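Local coordinates for 3-oxoacyl-[acyl-carrier-protein] synthase, mitochondrial (Arabidopsis thaliana, PDB 2IX4) that catalyses the condensation steps of mitochondrial fatty acid synthesis, extending an acyl chain by two carbons taken from malonyl-ACP, at residues V4-G9 and V256-E261; R101-L106 and K264-K269; G182-G187 and Y277-D282; L224-N229 and D242-V247; G295-M300 and K336-E341. All coordinates share one frame; numbering follows the deposited sequence.

Contact 1 (V4-G9 and V256-E261); sequences VVTGLG and VLEEYE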
# COMPACT_ATOMS: atom_id res chain seq x y z
N VAL A 4 14.74 0.54 -17.81
CA VAL A 4 14.07 0.04 -19.02
C VAL A 4 13.13 -1.13 -18.71
O VAL A 4 13.22 -1.75 -17.65
CB VAL A 4 15.08 -0.35 -20.14
CG1 VAL A 4 15.87 0.86 -20.61
CG2 VAL A 4 15.99 -1.49 -19.70
N VAL A 5 12.23 -1.41 -19.65
CA VAL A 5 11.26 -2.48 -19.52
C VAL A 5 11.71 -3.64 -20.39
O VAL A 5 11.90 -3.48 -21.60
CB VAL A 5 9.85 -2.02 -19.94
CG1 VAL A 5 8.84 -3.14 -19.77
CG2 VAL A 5 9.42 -0.79 -19.13
N THR A 6 11.88 -4.81 -19.78
CA THR A 6 12.40 -5.99 -20.49
C THR A 6 11.44 -7.17 -20.52
O THR A 6 11.70 -8.17 -21.17
CB THR A 6 13.77 -6.45 -19.91
OG1 THR A 6 13.66 -6.61 -18.49
CG2 THR A 6 14.86 -5.43 -20.21
N GLY A 7 10.32 -7.05 -19.81
CA GLY A 7 9.32 -8.12 -19.77
C GLY A 7 7.93 -7.60 -19.49
O GLY A 7 7.76 -6.70 -18.67
N LEU A 8 6.94 -8.16 -20.19
CA LEU A 8 5.54 -7.78 -20.01
C LEU A 8 4.69 -9.01 -19.68
O LEU A 8 4.90 -10.09 -20.25
CB LEU A 8 4.99 -7.09 -21.27
CG LEU A 8 5.68 -5.85 -21.86
CD1 LEU A 8 5.02 -5.46 -23.17
CD2 LEU A 8 5.67 -4.67 -20.90
N GLY A 9 3.74 -8.84 -18.77
CA GLY A 9 2.86 -9.93 -18.38
C GLY A 9 1.52 -9.41 -17.89
O GLY A 9 1.47 -8.41 -17.17
N VAL A 256 8.66 -6.26 -15.98
CA VAL A 256 10.02 -6.37 -15.46
C VAL A 256 10.74 -5.07 -15.80
O VAL A 256 10.95 -4.75 -16.97
CB VAL A 256 10.77 -7.59 -16.03
CG1 VAL A 256 12.22 -7.61 -15.54
CG2 VAL A 256 10.07 -8.88 -15.64
N LEU A 257 11.08 -4.32 -14.76
CA LEU A 257 11.90 -3.14 -14.88
C LEU A 257 13.33 -3.52 -14.55
O LEU A 257 13.57 -4.34 -13.66
CB LEU A 257 11.43 -2.06 -13.91
CG LEU A 257 10.06 -1.43 -14.11
CD1 LEU A 257 9.59 -0.81 -12.81
CD2 LEU A 257 10.10 -0.39 -15.23
N GLU A 258 14.29 -2.95 -15.27
CA GLU A 258 15.70 -3.14 -14.92
C GLU A 258 16.60 -2.02 -15.38
O GLU A 258 16.31 -1.32 -16.35
CB GLU A 258 16.23 -4.53 -15.34
CG GLU A 258 16.43 -4.77 -16.80
CD GLU A 258 16.94 -6.18 -17.08
OE1 GLU A 258 18.13 -6.47 -16.84
OE2 GLU A 258 16.14 -7.02 -17.55
N GLU A 259 17.71 -1.85 -14.66
CA GLU A 259 18.71 -0.85 -14.98
C GLU A 259 19.28 -1.11 -16.38
O GLU A 259 19.56 -2.25 -16.74
CB GLU A 259 19.79 -0.83 -13.89
CG GLU A 259 20.75 0.35 -13.97
CD GLU A 259 21.91 0.10 -14.91
OE1 GLU A 259 22.36 -1.07 -14.99
OE2 GLU A 259 22.36 1.05 -15.58
N TYR A 260 19.43 -0.02 -17.14
CA TYR A 260 19.77 -0.07 -18.56
C TYR A 260 21.07 -0.82 -18.87
O TYR A 260 21.10 -1.67 -19.77
CB TYR A 260 19.79 1.36 -19.12
CG TYR A 260 20.01 1.50 -20.62
CD1 TYR A 260 19.48 0.58 -21.52
CD2 TYR A 260 20.74 2.58 -21.12
CE1 TYR A 260 19.68 0.72 -22.89
CE2 TYR A 260 20.95 2.73 -22.49
CZ TYR A 260 20.42 1.79 -23.36
OH TYR A 260 20.62 1.94 -24.71
N GLU A 261 22.13 -0.53 -18.13
CA GLU A 261 23.42 -1.21 -18.34
C GLU A 261 23.34 -2.70 -18.02
O GLU A 261 23.95 -3.52 -18.72
CB GLU A 261 24.54 -0.54 -17.53
CG GLU A 261 24.85 0.90 -17.94
CD GLU A 261 25.31 1.03 -19.38
OE1 GLU A 261 26.03 0.13 -19.88
OE2 GLU A 261 24.96 2.04 -20.02
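V4 and E258 exchange two backbone hydrogen bonds, V4 N to E258 O at 2.8 Å and E258 N to V4 O at 2.9 Å, which makes them a hydrogen-bonded antiparallel pair. V5 and L257 form the non-hydrogen-bonded pair next to it, where V5 CA and L257 CA each direct a C-H at a carbonyl oxygen of the other strand. T6 N then bonds to V256 O at 3.0 Å.

The polar side-chain contact joins T6 to E258. OG1 of T6 donates to E258 OE2 over 2.7 Å, using the anti lone pair of that oxygen, and the two side chains cross at about a right angle. The same OE2 has a salt-bridge partner in R266, while OE1 bonds to H262, so both carboxylate oxygens are held.

Apolar packing falls on both faces. CG2 of V5 meets L257 CD2 at 4.0 Å; L257 also packs on helix 181-195 and V5 on helix 364-378. On the face of V4 and E258, V4 CG1 approaches Y260 CD1 at 3.7 Å. E259 caps the following helix by accepting from E261 N. Such pairing of strands 3-12 and 251-259 belongs to the mixed beta-sheet of the thiolase-like fold.

Contact 2 (R101-L106 and K264-K269); sequences RDAEWL and KRRGAK
The carbonyl oxygen of A103 is gripped by both terminal nitrogens of R266, NH2 at 2.9 Å from A103 O and NH1 at 3.1 Å. The oxygen lies almost exactly in the guanidinium plane, in an end-on fork directed at a single atom. From CG to NE the arginine chain runs extended, which brings NE and the guanidinium up to A103.

W105 covers one face of the guanidinium: its CE3 sits over the centre, 3.7 Å from R266 CZ, with the ring and guanidinium planes 53° apart. A268 CB lies over the opposite face, and NH2 is also held by E258 of strand 251-259.

Both chain segments leave a helix here through a Schellman motif, with E104 and G267 as the residues of positive phi. The turn at E104 follows the last turn of helix 87-102 and presents the A103 carbonyl to the arginine.

Farther along, K269 NZ forms a salt bridge with D102 OD1 at 2.8 Å, meeting that oxygen from above the carboxylate plane. Bends at three successive torsions beyond CG bring the lysine NZ back to D102. The other oxygen, OD2, accepts from Y271 OH and L8 N.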
# COMPACT_ATOMS: atom_id res chain seq x y z
N ARG A 101 9.46 -14.65 -17.79
CA ARG A 101 9.84 -15.53 -18.89
C ARG A 101 10.07 -14.74 -20.18
O ARG A 101 10.98 -15.03 -20.95
CB ARG A 101 8.83 -16.66 -19.08
CG ARG A 101 8.86 -17.66 -17.93
CD ARG A 101 7.91 -18.82 -18.12
NE ARG A 101 7.86 -19.64 -16.91
CZ ARG A 101 8.69 -20.63 -16.62
NH1 ARG A 101 9.66 -20.98 -17.47
NH2 ARG A 101 8.55 -21.30 -15.48
N ASP A 102 9.24 -13.71 -20.38
CA ASP A 102 9.42 -12.73 -21.46
C ASP A 102 10.78 -12.03 -21.35
O ASP A 102 11.49 -11.88 -22.35
CB ASP A 102 8.27 -11.71 -21.43
CG ASP A 102 8.29 -10.76 -22.62
OD1 ASP A 102 8.72 -11.15 -23.72
OD2 ASP A 102 7.84 -9.61 -22.44
N ALA A 103 11.13 -11.61 -20.13
CA ALA A 103 12.41 -10.96 -19.84
C ALA A 103 13.58 -11.94 -19.78
O ALA A 103 14.74 -11.52 -19.70
CB ALA A 103 12.31 -10.17 -18.54
N GLU A 104 13.27 -13.24 -19.81
CA GLU A 104 14.26 -14.30 -19.62
C GLU A 104 15.04 -14.09 -18.32
O GLU A 104 16.26 -14.26 -18.27
CB GLU A 104 15.18 -14.44 -20.84
CG GLU A 104 14.43 -14.73 -22.14
CD GLU A 104 15.33 -15.16 -23.29
OE1 GLU A 104 16.57 -15.04 -23.18
OE2 GLU A 104 14.78 -15.63 -24.31
N TRP A 105 14.31 -13.71 -17.28
CA TRP A 105 14.91 -13.44 -15.97
C TRP A 105 14.41 -14.42 -14.92
O TRP A 105 13.46 -14.15 -14.19
CB TRP A 105 14.66 -11.99 -15.53
CG TRP A 105 15.49 -11.60 -14.33
CD1 TRP A 105 15.03 -11.32 -13.07
CD2 TRP A 105 16.92 -11.48 -14.27
NE1 TRP A 105 16.08 -11.02 -12.24
CE2 TRP A 105 17.25 -11.11 -12.95
CE3 TRP A 105 17.94 -11.64 -15.21
CZ2 TRP A 105 18.57 -10.90 -12.55
CZ3 TRP A 105 19.26 -11.43 -14.81
CH2 TRP A 105 19.56 -11.06 -13.49
N LEU A 106 15.07 -15.57 -14.85
CA LEU A 106 14.81 -16.56 -13.82
C LEU A 106 16.15 -16.95 -13.20
O LEU A 106 16.62 -18.08 -13.39
CB LEU A 106 14.08 -17.78 -14.41
CG LEU A 106 12.71 -17.53 -15.05
CD1 LEU A 106 12.32 -18.66 -16.00
CD2 LEU A 106 11.62 -17.30 -14.00
N LYS A 264 21.58 -4.35 -21.00
CA LYS A 264 22.45 -4.42 -22.18
C LYS A 264 23.52 -5.49 -22.05
O LYS A 264 23.84 -6.18 -23.02
CB LYS A 264 23.10 -3.06 -22.46
CG LYS A 264 22.17 -2.04 -23.12
CD LYS A 264 22.94 -0.83 -23.63
CE LYS A 264 23.44 0.06 -22.50
NZ LYS A 264 24.30 1.17 -22.99
N ARG A 265 24.07 -5.64 -20.84
CA ARG A 265 25.10 -6.63 -20.54
C ARG A 265 24.67 -8.06 -20.85
O ARG A 265 25.44 -8.83 -21.43
CB ARG A 265 25.52 -6.53 -19.07
CG ARG A 265 26.70 -5.60 -18.82
CD ARG A 265 27.99 -6.38 -18.67
NE ARG A 265 28.16 -6.92 -17.32
CZ ARG A 265 29.17 -7.69 -16.93
NH1 ARG A 265 30.13 -8.04 -17.78
NH2 ARG A 265 29.23 -8.12 -15.67
N ARG A 266 23.44 -8.41 -20.46
CA ARG A 266 22.93 -9.77 -20.64
C ARG A 266 22.22 -9.98 -21.98
O ARG A 266 21.71 -11.08 -22.25
CB ARG A 266 22.03 -10.17 -19.47
CG ARG A 266 20.74 -9.37 -19.34
CD ARG A 266 20.00 -9.77 -18.08
NE ARG A 266 18.62 -9.30 -18.07
CZ ARG A 266 17.58 -10.00 -18.52
NH1 ARG A 266 17.76 -11.22 -19.03
NH2 ARG A 266 16.36 -9.49 -18.45
N GLY A 267 22.19 -8.94 -22.81
CA GLY A 267 21.59 -9.01 -24.15
C GLY A 267 20.08 -9.14 -24.14
O GLY A 267 19.51 -9.84 -24.98
N ALA A 268 19.43 -8.47 -23.19
CA ALA A 268 17.98 -8.52 -23.08
C ALA A 268 17.33 -7.58 -24.08
O ALA A 268 17.87 -6.52 -24.38
CB ALA A 268 17.55 -8.16 -21.66
N LYS A 269 16.18 -7.98 -24.61
CA LYS A 269 15.43 -7.09 -25.49
C LYS A 269 14.72 -6.05 -24.65
O LYS A 269 14.20 -6.35 -23.57
CB LYS A 269 14.49 -7.87 -26.43
CG LYS A 269 13.44 -8.75 -25.76
CD LYS A 269 12.06 -8.10 -25.76
CE LYS A 269 10.95 -9.14 -25.89
NZ LYS A 269 11.04 -10.21 -24.86

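Contact 3 (G182-G187 and Y277-D282); sequences GAHSIG and YGMSGD
Y277 lays one face of its ring against the backbone of G187. CA of the glycine stands 3.3 Å from the ring centroid and only 5° off the normal, a CH-pi contact directly over the centre. A beta carbon on G187 would run into Y277 CE1, so this closeness depends on the absence of a side chain. CG of the tyrosine, anti to its backbone N (chi1 172°), is thereby carried toward the helix and lies 3.7 Å from G187 CA.

At the far end of the ring, Y277 OH and H184 ND1 share a hydrogen bond of 3.0 Å. Each of these two atoms lies at the edge of the partner ring, near its plane. The ring planes are 76° apart, and the side chains cross at about a right angle. A second bond joins the tyrosine hydroxyl to D188 OD1.

In the thiolase-like fold this is helix-on-sheet packing: helix 181-195, which follows the predicted active-site C179, rests on strand 272-281 at a segment-axis distance of 9.4 Å.

M279 comes to the imidazole obliquely. Its CG lies 3.7 Å from H184 CE1, and SD stands at the edge of the ring, 4.9 Å from its centroid. Strand 422-429 also packs on H184 through T422 and A424, and N172 of the second subunit touches the same histidine.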
# COMPACT_ATOMS: atom_id res chain seq x y z
N GLY A 182 -1.40 0.39 -9.29
CA GLY A 182 -0.50 -0.21 -10.27
C GLY A 182 0.53 0.76 -10.82
O GLY A 182 1.64 0.36 -11.18
N ALA A 183 0.18 2.04 -10.87
CA ALA A 183 1.08 3.07 -11.38
C ALA A 183 2.17 3.42 -10.37
O ALA A 183 3.36 3.40 -10.70
CB ALA A 183 0.30 4.31 -11.80
N HIS A 184 1.75 3.71 -9.13
CA HIS A 184 2.69 3.99 -8.05
C HIS A 184 3.62 2.82 -7.74
O HIS A 184 4.78 3.02 -7.42
CB HIS A 184 1.95 4.41 -6.77
CG HIS A 184 1.32 5.76 -6.85
ND1 HIS A 184 2.02 6.92 -6.59
CD2 HIS A 184 0.06 6.15 -7.13
CE1 HIS A 184 1.22 7.96 -6.72
NE2 HIS A 184 0.02 7.52 -7.04
N SER A 185 3.11 1.59 -7.85
CA SER A 185 3.93 0.41 -7.61
C SER A 185 5.08 0.33 -8.61
O SER A 185 6.22 0.05 -8.24
CB SER A 185 3.09 -0.87 -7.65
OG SER A 185 2.33 -1.04 -6.45
N ILE A 186 4.76 0.58 -9.88
CA ILE A 186 5.75 0.62 -10.96
C ILE A 186 6.71 1.80 -10.76
O ILE A 186 7.92 1.66 -10.90
CB ILE A 186 5.05 0.69 -12.35
CG1 ILE A 186 4.49 -0.68 -12.74
CG2 ILE A 186 6.02 1.20 -13.43
CD1 ILE A 186 3.46 -0.66 -13.86
N GLY A 187 6.15 2.96 -10.43
CA GLY A 187 6.93 4.17 -10.21
C GLY A 187 7.90 4.07 -9.05
O GLY A 187 9.06 4.47 -9.16
N TYR A 277 7.81 9.77 -13.84
CA TYR A 277 6.89 9.29 -12.81
C TYR A 277 6.39 10.51 -12.04
O TYR A 277 6.96 10.90 -11.03
CB TYR A 277 7.60 8.28 -11.90
CG TYR A 277 6.85 7.80 -10.67
CD1 TYR A 277 5.48 7.54 -10.69
CD2 TYR A 277 7.54 7.58 -9.47
CE1 TYR A 277 4.81 7.09 -9.55
CE2 TYR A 277 6.89 7.13 -8.33
CZ TYR A 277 5.52 6.88 -8.38
OH TYR A 277 4.89 6.44 -7.24
N GLY A 278 5.33 11.12 -12.56
CA GLY A 278 4.76 12.32 -11.96
C GLY A 278 3.72 11.96 -10.93
O GLY A 278 2.86 11.12 -11.18
N MET A 279 3.80 12.60 -9.77
CA MET A 279 2.88 12.36 -8.66
C MET A 279 2.29 13.65 -8.15
O MET A 279 2.99 14.66 -8.07
CB MET A 279 3.58 11.65 -7.51
CG MET A 279 3.98 10.21 -7.78
SD MET A 279 5.04 9.56 -6.47
CE MET A 279 6.55 10.47 -6.75
N SER A 280 1.02 13.61 -7.79
CA SER A 280 0.37 14.76 -7.16
C SER A 280 -0.81 14.32 -6.30
O SER A 280 -1.17 13.14 -6.27
CB SER A 280 -0.12 15.75 -8.22
OG SER A 280 -1.26 15.25 -8.89
N GLY A 281 -1.38 15.29 -5.60
CA GLY A 281 -2.61 15.11 -4.86
C GLY A 281 -3.58 16.23 -5.20
O GLY A 281 -3.17 17.38 -5.37
N ASP A 282 -4.86 15.88 -5.32
CA ASP A 282 -5.91 16.86 -5.60
C ASP A 282 -6.13 17.80 -4.41
O ASP A 282 -6.39 18.99 -4.60
CB ASP A 282 -7.24 16.15 -5.92
CG ASP A 282 -7.21 15.41 -7.25
OD1 ASP A 282 -6.30 15.66 -8.08
OD2 ASP A 282 -8.12 14.58 -7.48

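Contact 4 (L224-N229 and D242-V247); sequences LSTKFN and DRDGFV
S225 and G245 bring two irregular segments to a CA-CA distance of 4.1 Å, and beside them L224 and F246 form a single backbone bridge in which S225 N donates to F246 O over 2.9 Å. G245 has phi 126° and psi 164°, where a beta carbon would jam against the preceding carbonyl oxygen and clash with L224 C and S225 N; glycine therefore lets the chains meet so closely.

The carboxylate of D244 gathers the loop residues S225, T226 and K227. OD2 takes two backbone N-H groups, T226 N at 2.9 Å from above the carboxylate plane and K227 N at 3.0 Å on the syn side. S225 OG donates to OD1 over 2.8 Å, also from the syn side. A water bridges OD2 and T226 OG1.

The F228 ring stands perpendicular to the carboxylate plane, with D244 OD1 and D242 O both at its edge, near the ring plane. At the outer end K227 NZ forms a 3.0 Å salt bridge with D242 OD1, the two side chains crossing at about a right angle.

On the inner side CD2 of L224 sits over one face of the F246 ring, 3.9 Å from its centroid, a CH-pi contact. F246 also meets H359, a predicted active-site residue, edge-to-face, and its side chain is about 5 Å from the bound hexanoic acid.

With several donors converging on D244, its carboxylate is likely to be favoured in the charged form, while the apolar pair L224 and F246 links the loop to the acyl pocket region.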
# COMPACT_ATOMS: atom_id res chain seq x y z
N LEU A 224 -20.67 3.51 -10.17
CA LEU A 224 -20.84 2.47 -11.20
C LEU A 224 -21.92 2.76 -12.23
O LEU A 224 -22.92 3.44 -11.95
CB LEU A 224 -21.11 1.10 -10.56
CG LEU A 224 -20.06 0.49 -9.62
CD1 LEU A 224 -20.43 -0.93 -9.24
CD2 LEU A 224 -18.67 0.53 -10.23
N SER A 225 -21.71 2.23 -13.44
CA SER A 225 -22.70 2.26 -14.52
C SER A 225 -23.92 1.42 -14.15
O SER A 225 -23.77 0.29 -13.68
CB SER A 225 -22.06 1.73 -15.80
OG SER A 225 -23.01 1.61 -16.85
N THR A 226 -25.12 1.95 -14.38
CA THR A 226 -26.36 1.25 -14.02
C THR A 226 -27.40 1.13 -15.15
O THR A 226 -28.20 0.19 -15.16
CB THR A 226 -27.07 1.89 -12.79
OG1 THR A 226 -27.64 3.15 -13.15
CG2 THR A 226 -26.09 2.08 -11.62
N LYS A 227 -27.40 2.07 -16.09
CA LYS A 227 -28.45 2.14 -17.11
C LYS A 227 -28.21 1.30 -18.37
O LYS A 227 -29.06 1.27 -19.27
CB LYS A 227 -28.75 3.60 -17.48
CG LYS A 227 -27.75 4.27 -18.42
CD LYS A 227 -27.87 5.78 -18.32
CE LYS A 227 -27.18 6.49 -19.47
NZ LYS A 227 -28.11 6.68 -20.62
N PHE A 228 -27.08 0.60 -18.42
CA PHE A 228 -26.75 -0.25 -19.56
C PHE A 228 -26.70 -1.74 -19.19
O PHE A 228 -25.99 -2.52 -19.83
CB PHE A 228 -25.41 0.16 -20.19
CG PHE A 228 -25.39 1.57 -20.72
CD1 PHE A 228 -24.66 2.55 -20.06
CD2 PHE A 228 -26.10 1.91 -21.87
CE1 PHE A 228 -24.63 3.86 -20.55
CE2 PHE A 228 -26.08 3.22 -22.36
CZ PHE A 228 -25.34 4.19 -21.70
N ASN A 229 -27.47 -2.12 -18.17
CA ASN A 229 -27.47 -3.51 -17.69
C ASN A 229 -27.97 -4.53 -18.72
O ASN A 229 -27.55 -5.69 -18.71
CB ASN A 229 -28.24 -3.64 -16.37
CG ASN A 229 -27.50 -3.01 -15.19
OD1 ASN A 229 -26.29 -2.80 -15.23
ND2 ASN A 229 -28.24 -2.72 -14.12
N ASP A 242 -23.19 9.84 -22.96
CA ASP A 242 -24.11 8.98 -22.21
C ASP A 242 -23.47 8.09 -21.15
O ASP A 242 -24.12 7.20 -20.61
CB ASP A 242 -24.96 8.15 -23.17
CG ASP A 242 -26.30 8.79 -23.46
OD1 ASP A 242 -27.17 8.76 -22.56
OD2 ASP A 242 -26.46 9.35 -24.57
N ARG A 243 -22.20 8.35 -20.82
CA ARG A 243 -21.51 7.65 -19.74
C ARG A 243 -22.22 7.88 -18.40
O ARG A 243 -22.73 8.97 -18.15
CB ARG A 243 -20.03 8.05 -19.67
CG ARG A 243 -19.75 9.50 -19.29
CD ARG A 243 -18.30 9.89 -19.54
NE ARG A 243 -18.00 11.26 -19.12
CZ ARG A 243 -18.14 12.34 -19.89
NH1 ARG A 243 -18.58 12.23 -21.14
NH2 ARG A 243 -17.83 13.54 -19.42
N ASP A 244 -22.26 6.85 -17.55
CA ASP A 244 -22.97 6.95 -16.27
C ASP A 244 -22.27 6.25 -15.09
O ASP A 244 -22.91 5.85 -14.12
CB ASP A 244 -24.42 6.46 -16.43
CG ASP A 244 -24.54 4.94 -16.51
OD1 ASP A 244 -23.68 4.28 -17.15
OD2 ASP A 244 -25.50 4.39 -15.92
N GLY A 245 -20.95 6.12 -15.19
CA GLY A 245 -20.15 5.49 -14.14
C GLY A 245 -19.30 4.38 -14.72
O GLY A 245 -19.55 3.92 -15.83
N PHE A 246 -18.28 3.94 -13.97
CA PHE A 246 -17.41 2.89 -14.49
C PHE A 246 -17.96 1.48 -14.29
O PHE A 246 -18.93 1.27 -13.57
CB PHE A 246 -15.95 3.03 -14.00
CG PHE A 246 -15.75 2.79 -12.52
CD1 PHE A 246 -15.57 1.50 -12.03
CD2 PHE A 246 -15.70 3.86 -11.63
CE1 PHE A 246 -15.35 1.27 -10.67
CE2 PHE A 246 -15.49 3.65 -10.27
CZ PHE A 246 -15.31 2.35 -9.79
N VAL A 247 -17.34 0.53 -14.97
CA VAL A 247 -17.69 -0.88 -14.87
C VAL A 247 -16.50 -1.56 -14.22
O VAL A 247 -15.39 -1.47 -14.73
CB VAL A 247 -17.97 -1.48 -16.27
CG1 VAL A 247 -18.25 -2.97 -16.16
CG2 VAL A 247 -19.14 -0.77 -16.94
O HOH W 1 -26.53 5.49 -13.89

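Contact 5 (G295-M300 and K336-E341); sequences GAVLAM and KTVFSE
Two helical segments pack together, with V297 of helix 294-307 and V338 near the end of helix 325-339 nearest across them at a CA-CA distance of 6.2 Å. No hydrogen bond crosses between the segments.

V338 makes the largest contribution, through one methyl. Its CG2, anti to the carbonyl carbon, enters between V297 and M300: it lies 3.9 Å from V297 CA, 4.0 Å from V297 CG1 and 3.8 Å from M300 CE. The two valines slide past each other in opposite directions. The other branch of V297, CG2, touches T337 CB at 4.0 Å. The hydroxyl of T337 takes no part and bonds instead to R333 O within its own helix.

M300 bends at its third torsion (chi3 -83°), which swings CE toward V338. Its sulfur stands obliquely to the F339 ring, 4.2 Å from CE1, in a Met-aromatic contact with the two side chains at about a right angle. A334 of helix 325-339 also touches V297 and M300, and M413 and N415 of strand 411-418 touch M300 from the sheet.

Dispersion and hydrophobic burial thus account for the cross-segment adhesion between these helices of the thiolase-like fold, with the sulfur-ring contact at the buried end and T337 at the exposed one.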
# COMPACT_ATOMS: atom_id res chain seq x y z
N GLY A 295 -4.78 18.62 -10.13
CA GLY A 295 -4.03 17.44 -9.71
C GLY A 295 -3.51 16.65 -10.90
O GLY A 295 -2.33 16.29 -10.95
N ALA A 296 -4.40 16.40 -11.86
CA ALA A 296 -4.04 15.71 -13.10
C ALA A 296 -3.02 16.51 -13.92
O ALA A 296 -2.09 15.94 -14.49
CB ALA A 296 -5.28 15.41 -13.92
N VAL A 297 -3.18 17.84 -13.95
CA VAL A 297 -2.22 18.73 -14.61
C VAL A 297 -0.83 18.60 -13.98
O VAL A 297 0.17 18.43 -14.68
CB VAL A 297 -2.69 20.22 -14.58
CG1 VAL A 297 -1.58 21.17 -15.01
CG2 VAL A 297 -3.92 20.42 -15.46
N LEU A 298 -0.78 18.66 -12.64
CA LEU A 298 0.47 18.55 -11.90
C LEU A 298 1.18 17.22 -12.17
O LEU A 298 2.38 17.20 -12.42
CB LEU A 298 0.24 18.73 -10.40
CG LEU A 298 0.03 20.17 -9.91
CD1 LEU A 298 -0.35 20.17 -8.43
CD2 LEU A 298 1.28 21.01 -10.14
N ALA A 299 0.43 16.13 -12.13
CA ALA A 299 0.98 14.79 -12.34
C ALA A 299 1.60 14.64 -13.73
O ALA A 299 2.70 14.08 -13.87
CB ALA A 299 -0.09 13.73 -12.11
N MET A 300 0.89 15.13 -14.75
CA MET A 300 1.37 15.09 -16.13
C MET A 300 2.58 16.00 -16.35
O MET A 300 3.55 15.62 -17.00
CB MET A 300 0.24 15.45 -17.10
CG MET A 300 -0.84 14.38 -17.24
SD MET A 300 -2.00 14.70 -18.58
CE MET A 300 -3.15 15.83 -17.79
N LYS A 336 -6.10 19.25 -22.17
CA LYS A 336 -6.10 20.52 -22.89
C LYS A 336 -5.14 21.54 -22.28
O LYS A 336 -4.49 22.30 -23.00
CB LYS A 336 -7.50 21.12 -22.96
CG LYS A 336 -8.07 21.23 -24.38
CD LYS A 336 -9.40 21.98 -24.42
CE LYS A 336 -9.19 23.49 -24.34
NZ LYS A 336 -10.46 24.25 -24.55
N THR A 337 -5.06 21.57 -20.95
CA THR A 337 -4.21 22.52 -20.24
C THR A 337 -2.72 22.19 -20.40
O THR A 337 -1.89 23.08 -20.58
CB THR A 337 -4.59 22.62 -18.74
OG1 THR A 337 -5.96 23.05 -18.62
CG2 THR A 337 -3.70 23.61 -17.99
N VAL A 338 -2.39 20.90 -20.34
CA VAL A 338 -1.00 20.45 -20.42
C VAL A 338 -0.45 20.54 -21.85
O VAL A 338 0.69 20.96 -22.05
CB VAL A 338 -0.85 19.01 -19.86
CG1 VAL A 338 0.55 18.45 -20.14
CG2 VAL A 338 -1.13 18.99 -18.37
N PHE A 339 -1.26 20.16 -22.82
CA PHE A 339 -0.79 20.04 -24.20
C PHE A 339 -1.23 21.19 -25.11
O PHE A 339 -0.69 21.36 -26.20
CB PHE A 339 -1.18 18.67 -24.77
CG PHE A 339 -0.55 17.52 -24.04
CD1 PHE A 339 -1.27 16.81 -23.08
CD2 PHE A 339 0.76 17.14 -24.30
CE1 PHE A 339 -0.69 15.75 -22.39
CE2 PHE A 339 1.35 16.08 -23.62
CZ PHE A 339 0.62 15.38 -22.66
N SER A 340 -2.19 21.99 -24.64
CA SER A 340 -2.75 23.13 -25.38
C SER A 340 -2.80 22.93 -26.90
O SER A 340 -3.57 22.09 -27.39
CB SER A 340 -2.04 24.44 -25.00
OG SER A 340 -0.64 24.35 -25.21
N GLU A 341 -1.97 23.67 -27.64
CA GLU A 341 -1.98 23.65 -29.11
C GLU A 341 -1.72 22.25 -29.69
O GLU A 341 -2.30 21.88 -30.70
CB GLU A 341 -0.97 24.66 -29.67
CG GLU A 341 -0.81 25.95 -28.86
CD GLU A 341 -2.04 26.85 -28.92
OE1 GLU A 341 -2.82 26.86 -27.94
OE2 GLU A 341 -2.22 27.56 -29.93

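Contacts 1 and 2 are 8 Å apart between centres and directly joined by the salt bridge of E258 OE2 to R266 NH2, 2.6 Å long. Contact 1 also touches contact 3, where L257 packs on I186; strands 3-12 and 272-281 are neighbours in one sheet. Contact 3 reaches contact 5 through S280 OG and G295 O, with centres about 15 Å apart. Contact 4 stands alone, about 13 Å from contacts 3 and 5 at the nearest atoms, yet is closest to the predicted active site: the side chain of F246 is about 3 Å from that of H359. In contact 3, the side chain of A183 is about 8 Å from that of H320, another predicted active-site residue, and from the bound potassium ion, whereas contacts 1 and 2 lie away from these sites.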